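Local coordinates for protein bacillaene synthase decarboxylase PksI (Bacillus subtilis, PDB 4Q1K) that decarboxylates the 3-methylglutaconyl group tethered to the synthase PksL to a 3-methylcrotonyl moiety during biosynthesis of the antibiotic bacillaene, at residues Ile114-Ala119 with Phe134-Ile139; Lys68-Ile73 with Lys218-Leu223; His44-Ser49 with Thr75-Tyr80. The protein carries 1 engineered substitution. One frame throughout, in Å; residues are numbered along the deposited sequence.

Interaction 1 of 3, residues Ile114-Ala119 with Phe134-Ile139; sequences IPVIAA and FADIVI
The carboxylate of Asp136 takes the backbone N-H of Val116, with OD2 2.7 Å from Val116 N. The bond is nearly straight, 163° at the hydrogen, and uses the anti lone pair of OD2, the one facing away from OD1. A chi1 of -61° turns CG back beside the Asp136 backbone N, which brings the carboxylate across to the start of the neighbouring strand; the same oxygen forms a salt bridge with Lys227 NZ. Val116 O in turn accepts two amide N-H groups in its carbonyl plane, Asp136 N at 2.9 Å in a bent bond and Ile137 N at 3.2 Å. Regular parallel pairing follows: Ala118 N donates to Ile137 O, and Ile139 N reaches Ala118 O at 2.9 Å, both lying almost on the line of the carbonyl bond. The short axes of strands 116-119 and 137-139 diverge by only 13°.

On one face of the sheet Ile117 and Ile137 run side by side, CG1 of Ile117 against CB of Ile137. The branch methyl Ile117 CG2 meets Ile139 CD1 at 3.5 Å, and helix 201-215 packs over this face. On the side of Ala118, its CB lies 3.6 Å from CB of Ala135, a residue just before the second strand, and Val116 CG1 also packs on Ala135 CB.

These are adjacent parallel strands in the central sheet of the crotonase fold. Although the carboxylate is buried, the Val116 N-H and the Lys227 ammonium would probably favour its ionised form, and the side chain ties the two chain segments together just ahead of the regular strand pairing.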
loop_
_atom_site.group_PDB
_atom_site.type_symbol
_atom_site.label_atom_id
_atom_site.label_comp_id
_atom_site.label_asym_id
_atom_site.label_seq_id
_atom_site.Cartn_x
_atom_site.Cartn_y
_atom_site.Cartn_z
ATOM N N ILE B 114 -8.545 14.002 -18.497
ATOM C CA ILE B 114 -9.634 13.048 -18.190
ATOM C C ILE B 114 -9.055 11.680 -17.759
ATOM O O ILE B 114 -7.883 11.374 -17.980
ATOM C CB ILE B 114 -10.612 12.952 -19.341
ATOM C CG1 ILE B 114 -9.919 12.596 -20.651
ATOM C CG2 ILE B 114 -11.411 14.253 -19.387
ATOM C CD1 ILE B 114 -10.861 12.287 -21.819
ATOM N N PRO B 115 -9.884 10.829 -17.148
ATOM C CA PRO B 115 -9.402 9.520 -16.707
ATOM C C PRO B 115 -8.960 8.677 -17.900
ATOM O O PRO B 115 -9.608 8.685 -18.982
ATOM C CB PRO B 115 -10.689 8.885 -16.115
ATOM C CG PRO B 115 -11.420 10.035 -15.528
ATOM C CD PRO B 115 -11.228 11.144 -16.555
ATOM N N VAL B 116 -7.821 8.018 -17.724
ATOM C CA VAL B 116 -7.320 7.122 -18.782
ATOM C C VAL B 116 -7.325 5.673 -18.167
ATOM O O VAL B 116 -6.885 5.483 -17.013
ATOM C CB VAL B 116 -5.870 7.466 -19.109
ATOM C CG1 VAL B 116 -5.273 6.511 -20.140
ATOM C CG2 VAL B 116 -5.830 8.967 -19.587
ATOM N N ILE B 117 -7.819 4.720 -18.953
ATOM C CA ILE B 117 -7.767 3.286 -18.591
ATOM C C ILE B 117 -6.685 2.662 -19.474
ATOM O O ILE B 117 -6.819 2.644 -20.706
ATOM C CB ILE B 117 -9.114 2.627 -18.905
ATOM C CG1 ILE B 117 -10.206 3.345 -18.078
ATOM C CG2 ILE B 117 -9.063 1.055 -18.715
ATOM C CD1 ILE B 117 -11.584 3.126 -18.712
ATOM N N ALA B 118 -5.650 2.140 -18.851
ATOM C CA ALA B 118 -4.614 1.366 -19.592
ATOM C C ALA B 118 -5.101 -0.098 -19.646
ATOM O O ALA B 118 -5.064 -0.846 -18.614
ATOM C CB ALA B 118 -3.300 1.376 -18.811
ATOM N N ALA B 119 -5.669 -0.457 -20.789
ATOM C CA ALA B 119 -6.191 -1.838 -20.993
ATOM C C ALA B 119 -4.975 -2.645 -21.554
ATOM O O ALA B 119 -4.771 -2.717 -22.797
ATOM C CB ALA B 119 -7.355 -1.774 -22.001
ATOM N N PHE B 134 0.999 4.917 -15.366
ATOM C CA PHE B 134 0.555 6.263 -15.077
ATOM C C PHE B 134 -0.884 6.534 -15.394
ATOM O O PHE B 134 -1.397 7.610 -15.099
ATOM C CB PHE B 134 1.372 7.238 -15.905
ATOM C CG PHE B 134 2.718 7.589 -15.259
ATOM C CD1 PHE B 134 2.774 8.537 -14.217
ATOM C CD2 PHE B 134 3.911 6.965 -15.678
ATOM C CE1 PHE B 134 3.989 8.857 -13.581
ATOM C CE2 PHE B 134 5.128 7.329 -15.122
ATOM C CZ PHE B 134 5.160 8.260 -14.040
ATOM N N ALA B 135 -1.575 5.569 -15.990
ATOM C CA ALA B 135 -3.068 5.706 -16.222
ATOM C C ALA B 135 -3.803 5.563 -14.880
ATOM O O ALA B 135 -3.252 5.133 -13.876
ATOM C CB ALA B 135 -3.546 4.600 -17.169
ATOM N N ASP B 136 -5.037 6.124 -14.807
ATOM C CA ASP B 136 -5.735 6.254 -13.524
ATOM C C ASP B 136 -6.299 4.875 -13.172
ATOM O O ASP B 136 -6.454 4.552 -12.016
ATOM C CB ASP B 136 -6.934 7.187 -13.801
ATOM C CG ASP B 136 -6.435 8.558 -14.275
ATOM O OD1 ASP B 136 -5.753 9.250 -13.437
ATOM O OD2 ASP B 136 -6.459 8.827 -15.493
ATOM N N ILE B 137 -6.584 4.077 -14.205
ATOM C CA ILE B 137 -7.104 2.693 -13.992
ATOM C C ILE B 137 -6.278 1.738 -14.800
ATOM O O ILE B 137 -6.077 2.007 -16.031
ATOM C CB ILE B 137 -8.568 2.567 -14.399
ATOM C CG1 ILE B 137 -9.377 3.359 -13.360
ATOM C CG2 ILE B 137 -9.012 1.084 -14.209
ATOM C CD1 ILE B 137 -10.789 3.702 -13.817
ATOM N N VAL B 138 -5.694 0.722 -14.179
ATOM C CA VAL B 138 -4.823 -0.200 -15.017
ATOM C C VAL B 138 -5.471 -1.578 -15.054
ATOM O O VAL B 138 -5.842 -2.049 -14.012
ATOM C CB VAL B 138 -3.431 -0.314 -14.361
ATOM C CG1 VAL B 138 -2.596 -1.430 -15.103
ATOM C CG2 VAL B 138 -2.725 1.101 -14.382
ATOM N N ILE B 139 -5.549 -2.263 -16.184
ATOM C CA ILE B 139 -6.110 -3.648 -16.165
ATOM C C ILE B 139 -5.055 -4.540 -16.799
ATOM O O ILE B 139 -4.554 -4.188 -17.846
ATOM C CB ILE B 139 -7.352 -3.701 -17.118
ATOM C CG1 ILE B 139 -8.438 -2.708 -16.630
ATOM C CG2 ILE B 139 -7.948 -5.137 -17.105
ATOM C CD1 ILE B 139 -9.399 -2.311 -17.803
#

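Interaction 2 of 3, residues Lys68-Ile73 with Lys218-Leu223; sequences KYKAVI and KPRNSL
Lys70 lays its aliphatic chain across the first turn of helix 220-252, its CG 3.9 Å from Arg220 CB and its CB 3.7 Å from Leu223 CD1. The lysine and leucine side chains meet at about a right angle, and the same Leu223 methyl also lies near Lys70 O. Beyond CG the lysine is extended, which carries NZ past the helix start to Lys218 O, a hydrogen bond of 2.9 Å with the ammonium tilted 34° from the carbonyl plane. NZ also hydrogen-bonds to Ala216 O.

Pro219 occupies the N-cap position, and the contact joins the start of this long helix to the loop leading into strand 71-75 of the central sheet in this crotonase-fold subunit. Arg220 reaches back: CG is anti to its backbone N (chi1 -174°) and the chain stays extended to NE, which donates to Tyr69 O at 2.7 Å. That oxygen sits at the guanidinium edge, somewhat out of its plane, and the bond is bent, 140° at the hydrogen. NH2 forms a salt bridge with Glu113 and donates to a water 3.1 Å away, which would limit rotation of the guanidinium group. Leu223 also packs on Met151 of the second subunit.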
loop_
_atom_site.group_PDB
_atom_site.type_symbol
_atom_site.label_atom_id
_atom_site.label_comp_id
_atom_site.label_asym_id
_atom_site.label_seq_id
_atom_site.Cartn_x
_atom_site.Cartn_y
_atom_site.Cartn_z
ATOM N N LYS B 68 -14.277 16.996 -25.134
ATOM C CA LYS B 68 -15.632 16.472 -25.035
ATOM C C LYS B 68 -15.637 15.082 -24.478
ATOM O O LYS B 68 -16.693 14.606 -24.182
ATOM C CB LYS B 68 -16.304 16.367 -26.413
ATOM C CG LYS B 68 -15.650 15.432 -27.391
ATOM C CD LYS B 68 -16.662 15.258 -28.534
ATOM C CE LYS B 68 -16.361 14.046 -29.401
ATOM N NZ LYS B 68 -17.462 13.880 -30.384
ATOM N N TYR B 69 -14.441 14.446 -24.360
ATOM C CA TYR B 69 -14.368 13.062 -23.964
ATOM C C TYR B 69 -14.373 12.997 -22.440
ATOM O O TYR B 69 -13.932 13.904 -21.759
ATOM C CB TYR B 69 -13.156 12.303 -24.477
ATOM C CG TYR B 69 -13.216 12.226 -25.968
ATOM C CD1 TYR B 69 -14.211 11.472 -26.599
ATOM C CD2 TYR B 69 -12.378 13.031 -26.738
ATOM C CE1 TYR B 69 -14.302 11.453 -27.983
ATOM C CE2 TYR B 69 -12.441 12.984 -28.120
ATOM C CZ TYR B 69 -13.428 12.198 -28.714
ATOM O OH TYR B 69 -13.508 12.138 -30.088
ATOM N N LYS B 70 -14.928 11.909 -21.926
ATOM C CA LYS B 70 -14.939 11.635 -20.480
ATOM C C LYS B 70 -13.929 10.550 -20.040
ATOM O O LYS B 70 -13.538 10.483 -18.826
ATOM C CB LYS B 70 -16.379 11.169 -20.065
ATOM C CG LYS B 70 -17.355 12.411 -20.051
ATOM C CD LYS B 70 -18.814 11.956 -19.976
ATOM C CE LYS B 70 -19.762 13.175 -19.976
ATOM N NZ LYS B 70 -21.099 12.554 -19.705
ATOM N N ALA B 71 -13.558 9.679 -20.986
ATOM C CA ALA B 71 -12.619 8.601 -20.628
ATOM C C ALA B 71 -11.831 8.254 -21.853
ATOM O O ALA B 71 -12.369 8.226 -22.966
ATOM C CB ALA B 71 -13.396 7.318 -20.194
ATOM N N VAL B 72 -10.588 7.869 -21.615
ATOM C CA VAL B 72 -9.734 7.398 -22.661
ATOM C C VAL B 72 -9.342 5.942 -22.387
ATOM O O VAL B 72 -9.033 5.603 -21.226
ATOM C CB VAL B 72 -8.378 8.192 -22.661
ATOM C CG1 VAL B 72 -7.405 7.603 -23.697
ATOM C CG2 VAL B 72 -8.625 9.732 -22.781
ATOM N N ILE B 73 -9.390 5.086 -23.416
ATOM C CA ILE B 73 -8.870 3.711 -23.285
ATOM C C ILE B 73 -7.585 3.631 -24.133
ATOM O O ILE B 73 -7.650 3.823 -25.323
ATOM C CB ILE B 73 -9.879 2.678 -23.821
ATOM C CG1 ILE B 73 -11.241 2.761 -23.063
ATOM C CG2 ILE B 73 -9.282 1.254 -23.772
ATOM C CD1 ILE B 73 -12.364 1.959 -23.757
ATOM N N LYS B 218 -20.867 10.200 -15.769
ATOM C CA LYS B 218 -20.634 11.383 -14.912
ATOM C C LYS B 218 -20.498 12.637 -15.792
ATOM O O LYS B 218 -20.162 12.482 -16.962
ATOM C CB LYS B 218 -19.258 11.237 -14.239
ATOM C CG LYS B 218 -19.335 10.317 -12.988
ATOM C CD LYS B 218 -19.762 8.887 -13.404
ATOM C CE LYS B 218 -19.485 7.805 -12.370
ATOM N NZ LYS B 218 -19.907 6.425 -12.766
ATOM N N PRO B 219 -20.682 13.824 -15.216
ATOM C CA PRO B 219 -20.351 15.063 -15.915
ATOM C C PRO B 219 -18.856 15.138 -16.105
ATOM O O PRO B 219 -18.091 14.798 -15.181
ATOM C CB PRO B 219 -20.821 16.201 -14.964
ATOM C CG PRO B 219 -21.680 15.504 -13.952
ATOM C CD PRO B 219 -21.206 14.074 -13.849
ATOM N N ARG B 220 -18.438 15.507 -17.323
ATOM C CA ARG B 220 -17.022 15.654 -17.590
ATOM C C ARG B 220 -16.293 16.618 -16.625
ATOM O O ARG B 220 -15.203 16.309 -16.157
ATOM C CB ARG B 220 -16.853 16.179 -19.020
ATOM C CG ARG B 220 -15.370 16.217 -19.420
ATOM C CD ARG B 220 -15.194 16.811 -20.819
ATOM N NE ARG B 220 -13.841 16.592 -21.355
ATOM C CZ ARG B 220 -12.851 17.456 -21.177
ATOM N NH1 ARG B 220 -13.095 18.578 -20.514
ATOM N NH2 ARG B 220 -11.669 17.244 -21.711
ATOM N N ASN B 221 -16.902 17.769 -16.311
ATOM C CA ASN B 221 -16.279 18.717 -15.385
ATOM C C ASN B 221 -16.042 18.091 -13.981
ATOM O O ASN B 221 -15.063 18.409 -13.314
ATOM C CB ASN B 221 -17.133 19.992 -15.316
ATOM C CG ASN B 221 -17.088 20.783 -16.625
ATOM O OD1 ASN B 221 -16.141 20.680 -17.393
ATOM N ND2 ASN B 221 -18.100 21.581 -16.869
ATOM N N SER B 222 -16.924 17.191 -13.578
ATOM C CA SER B 222 -16.709 16.542 -12.240
ATOM C C SER B 222 -15.507 15.571 -12.361
ATOM O O SER B 222 -14.720 15.477 -11.455
ATOM C CB SER B 222 -17.942 15.707 -11.850
ATOM O OG SER B 222 -18.998 16.621 -11.566
ATOM N N LEU B 223 -15.434 14.826 -13.459
ATOM C CA LEU B 223 -14.303 13.881 -13.690
ATOM C C LEU B 223 -13.011 14.675 -13.745
ATOM O O LEU B 223 -12.018 14.222 -13.191
ATOM C CB LEU B 223 -14.515 13.128 -15.043
ATOM C CG LEU B 223 -15.650 12.098 -14.957
ATOM C CD1 LEU B 223 -15.936 11.545 -16.361
ATOM C CD2 LEU B 223 -15.337 10.925 -14.006
HETATM O O HOH W 1 -11.231 15.289 -24.097
#

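Interaction 3 of 3, residues His44-Ser49 with Thr75-Tyr80; sequences HKNAFS and TGYDNY
Two tight turns meet in the loops that follow strands 34-39 and 71-75: a type I' turn from His44 to Ala47 and a type II' turn from Tyr77 to Tyr80. Lys45 lies over the face of the Tyr80 ring, its CB 3.8 Å from the ring centroid and only 6° off the normal, a CH-pi contact. Bends at chi2, chi3 and chi4 then curl the lysine chain along the ring, leaving CE 3.3 Å from Tyr80 OH. The ring of Tyr80 also meets that of His123 edge-to-face.

Tyr77 meets the first turn with its edge. Its chi1 of 73° places CG between the backbone N and the carbonyl carbon, and OH comes within 3.3 Å of Lys45 CA. Asn46 and Tyr77 run alongside in opposing directions, the amide plane 82° from the ring plane and Asn46 CG 3.7 Å from Tyr77 CE2.

Ser83 and Gln121 supply polar links around the contact, Ser83 OG to Lys45 O and Gln121 NE2 to Tyr80 O. Two beta turns packed together through tyrosine rings and the side chains of a lysine and an asparagine thus join loops at the carboxyl ends of parallel strands in the crotonase fold.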
loop_
_atom_site.group_PDB
_atom_site.type_symbol
_atom_site.label_atom_id
_atom_site.label_comp_id
_atom_site.label_asym_id
_atom_site.label_seq_id
_atom_site.Cartn_x
_atom_site.Cartn_y
_atom_site.Cartn_z
ATOM N N HIS B 44 7.327 -3.113 -34.792
ATOM C CA HIS B 44 8.108 -3.064 -33.571
ATOM C C HIS B 44 7.455 -3.663 -32.321
ATOM O O HIS B 44 7.907 -3.404 -31.203
ATOM C CB HIS B 44 8.482 -1.663 -33.261
ATOM C CG HIS B 44 9.312 -1.029 -34.333
ATOM N ND1 HIS B 44 8.766 -0.561 -35.516
ATOM C CD2 HIS B 44 10.651 -0.782 -34.403
ATOM C CE1 HIS B 44 9.730 -0.055 -36.273
ATOM N NE2 HIS B 44 10.880 -0.178 -35.627
ATOM N N LYS B 45 6.368 -4.415 -32.485
ATOM C CA LYS B 45 5.649 -4.974 -31.313
ATOM C C LYS B 45 5.338 -3.884 -30.289
ATOM O O LYS B 45 5.464 -4.077 -29.056
ATOM C CB LYS B 45 6.482 -6.095 -30.696
ATOM C CG LYS B 45 6.733 -7.205 -31.720
ATOM C CD LYS B 45 8.140 -7.728 -31.550
ATOM C CE LYS B 45 8.127 -9.137 -30.999
ATOM N NZ LYS B 45 7.921 -10.087 -32.133
ATOM N N ASN B 46 4.918 -2.704 -30.774
ATOM C CA ASN B 46 4.616 -1.591 -29.843
ATOM C C ASN B 46 5.768 -1.113 -28.998
ATOM O O ASN B 46 5.587 -0.482 -27.951
ATOM C CB ASN B 46 3.359 -1.913 -28.975
ATOM C CG ASN B 46 2.068 -1.752 -29.732
ATOM O OD1 ASN B 46 0.972 -2.068 -29.193
ATOM N ND2 ASN B 46 2.153 -1.314 -30.987
ATOM N N ALA B 47 7.021 -1.385 -29.445
ATOM C CA ALA B 47 8.138 -0.700 -28.819
ATOM C C ALA B 47 8.081 0.755 -29.346
ATOM O O ALA B 47 7.383 1.005 -30.376
ATOM C CB ALA B 47 9.466 -1.378 -29.136
ATOM N N PHE B 48 8.758 1.653 -28.613
ATOM C CA PHE B 48 8.719 3.097 -28.828
ATOM C C PHE B 48 9.570 3.476 -30.019
ATOM O O PHE B 48 10.619 4.179 -29.884
ATOM C CB PHE B 48 9.195 3.828 -27.545
ATOM C CG PHE B 48 8.213 3.757 -26.391
ATOM C CD1 PHE B 48 6.842 3.849 -26.588
ATOM C CD2 PHE B 48 8.693 3.669 -25.096
ATOM C CE1 PHE B 48 5.983 3.864 -25.480
ATOM C CE2 PHE B 48 7.833 3.638 -23.964
ATOM C CZ PHE B 48 6.488 3.699 -24.161
ATOM N N SER B 49 9.139 2.989 -31.161
ATOM C CA SER B 49 9.740 3.426 -32.468
ATOM C C SER B 49 9.490 4.960 -32.619
ATOM O O SER B 49 8.656 5.572 -31.919
ATOM C CB SER B 49 9.050 2.636 -33.562
ATOM O OG SER B 49 7.702 3.104 -33.645
ATOM N N THR B 75 -4.673 1.122 -25.362
ATOM C CA THR B 75 -4.537 -0.361 -25.453
ATOM C C THR B 75 -3.629 -0.713 -26.588
ATOM O O THR B 75 -3.273 0.196 -27.404
ATOM C CB THR B 75 -5.937 -1.028 -25.668
ATOM O OG1 THR B 75 -5.856 -2.456 -25.395
ATOM C CG2 THR B 75 -6.534 -0.782 -27.134
ATOM N N GLY B 76 -3.296 -2.001 -26.723
ATOM C CA GLY B 76 -2.337 -2.455 -27.759
ATOM C C GLY B 76 -3.047 -3.246 -28.854
ATOM O O GLY B 76 -4.243 -3.038 -29.109
ATOM N N TYR B 77 -2.330 -4.167 -29.507
ATOM C CA TYR B 77 -2.930 -5.044 -30.471
ATOM C C TYR B 77 -2.495 -6.467 -30.114
ATOM O O TYR B 77 -1.368 -6.659 -29.596
ATOM C CB TYR B 77 -2.514 -4.651 -31.948
ATOM C CG TYR B 77 -1.056 -5.060 -32.186
ATOM C CD1 TYR B 77 -0.747 -6.293 -32.824
ATOM C CD2 TYR B 77 -0.012 -4.265 -31.719
ATOM C CE1 TYR B 77 0.577 -6.715 -32.996
ATOM C CE2 TYR B 77 1.319 -4.696 -31.854
ATOM C CZ TYR B 77 1.582 -5.914 -32.481
ATOM O OH TYR B 77 2.899 -6.327 -32.614
ATOM N N ASP B 78 -3.378 -7.425 -30.433
ATOM C CA ASP B 78 -3.064 -8.876 -30.274
ATOM C C ASP B 78 -2.438 -9.110 -28.909
ATOM O O ASP B 78 -3.036 -8.763 -27.885
ATOM C CB ASP B 78 -2.130 -9.357 -31.411
ATOM C CG ASP B 78 -2.862 -9.403 -32.775
ATOM O OD1 ASP B 78 -4.117 -9.247 -32.800
ATOM O OD2 ASP B 78 -2.170 -9.564 -33.796
ATOM N N ASN B 79 -1.232 -9.668 -28.878
ATOM C CA ASN B 79 -0.552 -9.967 -27.627
ATOM C C ASN B 79 0.403 -8.907 -27.014
ATOM O O ASN B 79 1.159 -9.213 -26.093
ATOM C CB ASN B 79 0.148 -11.365 -27.758
ATOM C CG ASN B 79 1.180 -11.378 -28.873
ATOM O OD1 ASN B 79 1.076 -10.583 -29.856
ATOM N ND2 ASN B 79 2.204 -12.232 -28.746
ATOM N N TYR B 80 0.421 -7.653 -27.495
ATOM C CA TYR B 80 1.371 -6.636 -27.027
ATOM C C TYR B 80 0.589 -5.397 -26.569
ATOM O O TYR B 80 -0.180 -4.819 -27.340
ATOM C CB TYR B 80 2.269 -6.183 -28.224
ATOM C CG TYR B 80 3.419 -7.225 -28.355
ATOM C CD1 TYR B 80 4.496 -7.162 -27.476
ATOM C CD2 TYR B 80 3.306 -8.325 -29.193
ATOM C CE1 TYR B 80 5.509 -8.124 -27.499
ATOM C CE2 TYR B 80 4.328 -9.301 -29.250
ATOM C CZ TYR B 80 5.411 -9.177 -28.396
ATOM O OH TYR B 80 6.461 -10.091 -28.341
#

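In the fold
Interactions 1 and 2 share the central sheet, where strands 71-75 and 116-120 are neighbours, and their centres are about 13 Å apart. Backbone hydrogen bonds between Val72 and both Pro115 and Ile117 join them, and both touch the second subunit of the homotrimer. Interaction 3 lies about 17 Å from interaction 1, centre to centre, and about 26 Å from interaction 2; a hydrogen bond from Thr75 OG1 to Ala119 O ties it to the first. In sequence, interaction 2 spans interaction 1, its segments alternate with those of interaction 3, and interaction 3 is complete before interaction 1 begins. Strand 71-75 runs from the helix 220-252 junction, near a subunit interface, to the loops beyond its far end.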